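Local coordinates for protein fructosyl amine: oxygen oxidoreductase (Aspergillus fumigatus, PDB 3DJE) that oxidatively deglycates fructosyl amino acids, the Amadori products of glycation, using FAD as its cofactor and oxygen as the oxidant, at residues 48-51 and 52-55; 242-245 and 246-249. All blocks are in the same frame, centred on the assembly; numbering follows the deposited sequence.

Contact 1 of 2, residues 48-51 and 52-55. With FAD (flavin-adenine dinucleotide), chain C.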
loop_
_atom_site.group_PDB
_atom_site.type_symbol
_atom_site.label_atom_id
_atom_site.label_comp_id
_atom_site.label_asym_id
_atom_site.label_seq_id
_atom_site.Cartn_x
_atom_site.Cartn_y
_atom_site.Cartn_z
ATOM N N GLY A 48 5.477 -0.990 0.556
ATOM C CA GLY A 48 5.773 0.082 1.519
ATOM C C GLY A 48 7.133 0.720 1.298
ATOM O O GLY A 48 7.459 1.726 1.930
ATOM N N ASN A 49 7.921 0.139 0.398
ATOM C CA ASN A 49 9.250 0.655 0.127
ATOM C C ASN A 49 9.186 1.762 -0.916
ATOM O O ASN A 49 9.397 1.535 -2.117
ATOM C CB ASN A 49 10.219 -0.450 -0.283
ATOM C CG ASN A 49 11.648 0.049 -0.367
ATOM O OD1 ASN A 49 11.899 1.262 -0.293
ATOM N ND2 ASN A 49 12.597 -0.874 -0.515
ATOM N N ASP A 50 8.883 2.967 -0.437
ATOM C CA ASP A 50 8.573 4.103 -1.300
ATOM C C ASP A 50 8.992 5.349 -0.528
ATOM O O ASP A 50 8.933 5.371 0.712
ATOM C CB ASP A 50 7.046 4.090 -1.498
ATOM C CG ASP A 50 6.550 4.917 -2.675
ATOM O OD1 ASP A 50 7.212 5.888 -3.092
ATOM O OD2 ASP A 50 5.426 4.599 -3.157
ATOM N N VAL A 51 9.401 6.396 -1.243
ATOM C CA VAL A 51 9.803 7.650 -0.557
ATOM C C VAL A 51 8.628 8.464 0.018
ATOM O O VAL A 51 8.816 9.343 0.873
ATOM C CB VAL A 51 10.764 8.536 -1.440
ATOM C CG1 VAL A 51 12.064 7.793 -1.718
ATOM C CG2 VAL A 51 10.084 8.997 -2.743
ATOM N N ASN A 52 7.419 8.142 -0.410
ATOM C CA ASN A 52 6.247 8.774 0.174
ATOM C C ASN A 52 4.984 8.014 -0.112
ATOM O O ASN A 52 4.838 7.368 -1.158
ATOM C CB ASN A 52 6.095 10.228 -0.277
ATOM C CG ASN A 52 6.460 10.423 -1.738
ATOM O OD1 ASN A 52 6.099 9.613 -2.598
ATOM N ND2 ASN A 52 7.191 11.497 -2.023
ATOM N N LYS A 53 4.086 8.104 0.854
ATOM C CA LYS A 53 2.727 7.577 0.740
ATOM C C LYS A 53 1.764 8.610 1.307
ATOM O O LYS A 53 2.106 9.361 2.237
ATOM C CB LYS A 53 2.559 6.258 1.514
ATOM C CG LYS A 53 3.407 5.076 1.012
ATOM C CD LYS A 53 2.938 4.510 -0.320
ATOM C CE LYS A 53 3.618 3.171 -0.531
ATOM N NZ LYS A 53 3.462 2.612 -1.907
ATOM N N VAL A 54 0.545 8.623 0.777
ATOM C CA VAL A 54 -0.478 9.535 1.286
ATOM C C VAL A 54 -1.023 9.011 2.621
ATOM O O VAL A 54 -1.343 7.822 2.751
ATOM C CB VAL A 54 -1.661 9.674 0.305
ATOM C CG1 VAL A 54 -2.637 10.729 0.818
ATOM C CG2 VAL A 54 -1.183 10.072 -1.071
ATOM N N ILE A 55 -1.159 9.917 3.585
ATOM C CA ILE A 55 -1.815 9.630 4.857
ATOM C C ILE A 55 -3.050 10.531 4.956
ATOM O O ILE A 55 -2.929 11.752 5.064
ATOM C CB ILE A 55 -0.869 9.902 6.059
ATOM C CG1 ILE A 55 0.495 9.213 5.860
ATOM C CG2 ILE A 55 -1.569 9.547 7.389
ATOM C CD1 ILE A 55 0.438 7.699 5.718
HETATM P PA FAD C . 4.128 -5.507 1.319
HETATM O O1A FAD C . 4.542 -4.332 2.094
HETATM O O2A FAD C . 4.278 -5.472 -0.168
HETATM O O5B FAD C . 4.934 -6.709 1.958
HETATM C C5B FAD C . 4.914 -8.033 1.419
HETATM C C4B FAD C . 6.214 -8.712 1.869
HETATM O O4B FAD C . 6.024 -10.089 1.495
HETATM C C3B FAD C . 7.375 -8.161 1.008
HETATM O O3B FAD C . 8.389 -7.558 1.829
HETATM C C2B FAD C . 7.882 -9.434 0.309
HETATM O O2B FAD C . 9.339 -9.464 0.194
HETATM C C1B FAD C . 7.309 -10.556 1.219
HETATM N N9A FAD C . 7.407 -11.849 0.474
HETATM C C8A FAD C . 7.168 -12.088 -0.832
HETATM N N7A FAD C . 7.439 -13.384 -1.095
HETATM C C5A FAD C . 7.849 -13.955 0.046
HETATM C C6A FAD C . 8.275 -15.242 0.388
HETATM N N6A FAD C . 8.338 -16.211 -0.555
HETATM N N1A FAD C . 8.630 -15.491 1.664
HETATM C C2A FAD C . 8.580 -14.536 2.601
HETATM N N3A FAD C . 8.182 -13.294 2.308
HETATM C C4A FAD C . 7.815 -12.989 1.040
HETATM N N1 FAD C . -1.205 2.965 0.769
HETATM C C2 FAD C . -1.478 4.095 1.536
HETATM O O2 FAD C . -1.941 4.005 2.675
HETATM N N3 FAD C . -1.225 5.356 0.993
HETATM C C4 FAD C . -0.721 5.513 -0.293
HETATM O O4 FAD C . -0.506 6.647 -0.740
HETATM C C4X FAD C . -0.469 4.367 -1.062
HETATM N N5 FAD C . 0.020 4.488 -2.361
HETATM C C5X FAD C . 0.432 3.347 -3.045
HETATM C C6 FAD C . 1.111 3.503 -4.250
HETATM C C7 FAD C . 1.578 2.390 -4.938
HETATM C C7M FAD C . 2.298 2.622 -6.274
HETATM C C8 FAD C . 1.393 1.113 -4.411
HETATM C C8M FAD C . 1.982 -0.117 -5.141
HETATM C C9 FAD C . 0.724 0.963 -3.188
HETATM C C9A FAD C . 0.250 2.082 -2.491
HETATM N N10 FAD C . -0.437 1.963 -1.267
HETATM C C10 FAD C . -0.713 3.107 -0.519
HETATM C "C1'" FAD C . -0.847 0.644 -0.765
HETATM C "C2'" FAD C . 0.189 0.121 0.231
HETATM O "O2'" FAD C . 1.521 0.387 -0.263
HETATM C "C3'" FAD C . -0.018 -1.378 0.428
HETATM O "O3'" FAD C . -1.420 -1.636 0.648
HETATM C "C4'" FAD C . 0.748 -1.914 1.643
HETATM O "O4'" FAD C . 2.090 -1.430 1.678
HETATM C "C5'" FAD C . 0.768 -3.445 1.577
HETATM O "O5'" FAD C . 1.434 -3.969 2.738
HETATM P P FAD C . 1.666 -5.548 2.887
HETATM O O1P FAD C . 0.360 -6.250 2.708
HETATM O O2P FAD C . 2.447 -5.722 4.128
HETATM O O3P FAD C . 2.612 -5.942 1.648
#
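Asp50 and Lys53 meet at about a right angle where the loop after strand 33-37 of this Rossmann-type FAD-binding fold (MSOX/MTOX family) runs into the edge strand 53-55. The Lys53 side chain turns about its CB-CG bond (chi2 -71°) and then runs extended over one face of the isoalloxazine. Lys53 CD lies 3.5 Å from C4X of FAD, and Lys53 NZ comes within 3.3 Å of C9A. The carboxylate of Asp50 reaches this ammonium because its CG is anti to the backbone N (chi1 -163°). Asp50 OD2 takes the salt bridge from Lys53 NZ at 3.1 Å, through the lone pair that faces away from OD1. Lys276 forms a second salt bridge to the same oxygen, while NZ of Lys53 also bonds Ala47 O, so the buried charges are shared. A weak hydrogen bond of 3.4 Å links Lys53 NZ to the ribityl O2' of FAD. Next along the strand, backbone rather than side chain recognises the pyrimidine end of the flavin, and Val54 also touches the bound carboxymethyl-thio-fructopyranose. Val54 N gives a hydrogen bond of 2.7 Å to O4 of FAD, and N3 of FAD returns one of 3.0 Å to Val54 O.

Contact 2 of 2, residues 242-245 and 246-249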
loop_
_atom_site.group_PDB
_atom_site.type_symbol
_atom_site.label_atom_id
_atom_site.label_comp_id
_atom_site.label_asym_id
_atom_site.label_seq_id
_atom_site.Cartn_x
_atom_site.Cartn_y
_atom_site.Cartn_z
ATOM N N ALA A 242 14.101 13.865 -10.893
ATOM C CA ALA A 242 15.083 14.567 -10.054
ATOM C C ALA A 242 15.173 16.044 -10.404
ATOM O O ALA A 242 15.534 16.404 -11.535
ATOM C CB ALA A 242 16.462 13.926 -10.168
ATOM N N LEU A 243 14.848 16.891 -9.441
ATOM C CA LEU A 243 14.994 18.334 -9.617
ATOM C C LEU A 243 16.456 18.727 -9.451
ATOM O O LEU A 243 17.177 18.135 -8.645
ATOM C CB LEU A 243 14.129 19.085 -8.608
ATOM C CG LEU A 243 12.610 18.900 -8.652
ATOM C CD1 LEU A 243 11.974 19.614 -7.486
ATOM C CD2 LEU A 243 12.043 19.413 -9.969
ATOM N N LYS A 244 16.892 19.721 -10.226
ATOM C CA LYS A 244 18.226 20.293 -10.071
ATOM C C LYS A 244 18.328 20.983 -8.710
ATOM O O LYS A 244 17.332 21.510 -8.219
ATOM C CB LYS A 244 18.503 21.300 -11.193
ATOM C CG LYS A 244 18.452 20.699 -12.591
ATOM C CD LYS A 244 18.875 21.716 -13.648
ATOM C CE LYS A 244 18.201 21.445 -14.991
ATOM N NZ LYS A 244 16.721 21.664 -14.942
ATOM N N PRO A 245 19.529 20.983 -8.093
ATOM C CA PRO A 245 19.686 21.595 -6.770
ATOM C C PRO A 245 19.126 23.027 -6.675
ATOM O O PRO A 245 18.543 23.384 -5.657
ATOM C CB PRO A 245 21.205 21.574 -6.551
ATOM C CG PRO A 245 21.668 20.390 -7.352
ATOM C CD PRO A 245 20.796 20.396 -8.580
ATOM N N GLU A 246 19.276 23.812 -7.744
ATOM C CA GLU A 246 18.814 25.208 -7.784
ATOM C C GLU A 246 17.289 25.354 -7.775
ATOM O O GLU A 246 16.765 26.370 -7.312
ATOM C CB GLU A 246 19.365 25.955 -9.009
ATOM C CG GLU A 246 20.764 25.551 -9.456
ATOM C CD GLU A 246 20.748 24.374 -10.416
ATOM O OE1 GLU A 246 20.075 24.469 -11.466
ATOM O OE2 GLU A 246 21.412 23.357 -10.120
ATOM N N GLU A 247 16.578 24.353 -8.294
ATOM C CA GLU A 247 15.120 24.460 -8.415
ATOM C C GLU A 247 14.326 23.772 -7.280
ATOM O O GLU A 247 13.107 23.910 -7.229
ATOM C CB GLU A 247 14.637 24.018 -9.818
ATOM C CG GLU A 247 14.625 22.513 -10.047
ATOM C CD GLU A 247 14.404 22.085 -11.503
ATOM O OE1 GLU A 247 13.748 22.802 -12.299
ATOM O OE2 GLU A 247 14.887 20.991 -11.851
ATOM N N ARG A 248 15.015 23.074 -6.371
ATOM C CA ARG A 248 14.356 22.285 -5.304
ATOM C C ARG A 248 13.611 23.108 -4.246
ATOM O O ARG A 248 12.518 22.721 -3.820
ATOM C CB ARG A 248 15.342 21.325 -4.614
ATOM C CG ARG A 248 15.807 20.172 -5.484
ATOM C CD ARG A 248 16.953 19.403 -4.855
ATOM N NE ARG A 248 17.662 18.617 -5.867
ATOM C CZ ARG A 248 18.686 17.804 -5.629
ATOM N NH1 ARG A 248 19.149 17.627 -4.395
ATOM N NH2 ARG A 248 19.249 17.154 -6.639
ATOM N N ALA A 249 14.188 24.235 -3.823
ATOM C CA ALA A 249 13.582 25.073 -2.773
ATOM C C ALA A 249 12.144 25.493 -3.088
ATOM O O ALA A 249 11.276 25.506 -2.210
ATOM C CB ALA A 249 14.444 26.304 -2.505
HETATM O O HOH W 1 17.019 25.128 -4.293
#
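Arg248 turns back on Leu243 and grips a single backbone oxygen side-on with two nitrogens. Arg248 NE reaches Leu243 O at 2.9 Å and Arg248 NH2 reaches it at 3.0 Å. The oxygen lies close to the guanidinium plane, but the two donors meet the carbonyl differently: NH2 sits almost in line with the C=O bond, whereas NE stands well above the carbonyl plane. CA of Pro245 lies over one face of the guanidinium, displaced toward its rim. The packed side of the contact centres on Leu243, whose CB meets CG of Arg248 at 3.7 Å and CG of Glu247 at 3.8 Å, while the leucine as a whole is buried against Pro268, Leu324 and Ile275.

The backbone here makes a type I beta turn between strand 232-242 and helix 248-251, closed by Glu247 N bonding Lys244 O at 2.9 Å. Glu247 adds a second tie from its side chain. With CG set between the backbone N and the carbonyl carbon (chi1 76°), the otherwise extended chain doubles back, and Glu247 OE2 accepts Lys244 N at 2.9 Å in a nearly straight bond. Its other oxygen, OE1, forms a salt bridge with Arg327.

Toward solvent the hold slackens. NZ of Lys244 stands 3.7 Å from Glu247 OE2, a long salt bridge. The bent Glu246 side chain lies alongside the Pro245 ring, its carboxylate straddling Pro245 CD with OE2 and Lys244 CB with OE1, without hydrogen bonds between them. A water joins the turn to the helix, donating to Pro245 O and accepting from Ala249 N.

In the fold
From the N terminus, the chain leaves strand 33-37 of the mostly parallel, Rossmann-type sheet, and contact 1 ends that loop where it joins strand 53-55, the edge partner of strand 156-158. Much later, contact 2 turns the chain from strand 232-242 of the large mixed sheet into helix 248-251. The two are in series, and neither encloses or crosses the other; their centres are 21 Å apart and their nearest atoms about 10 Å. Strand 274-289 nevertheless borders both, meeting contact 1 through Lys276 and contact 2, out toward the surface, through the adjacent Ile275.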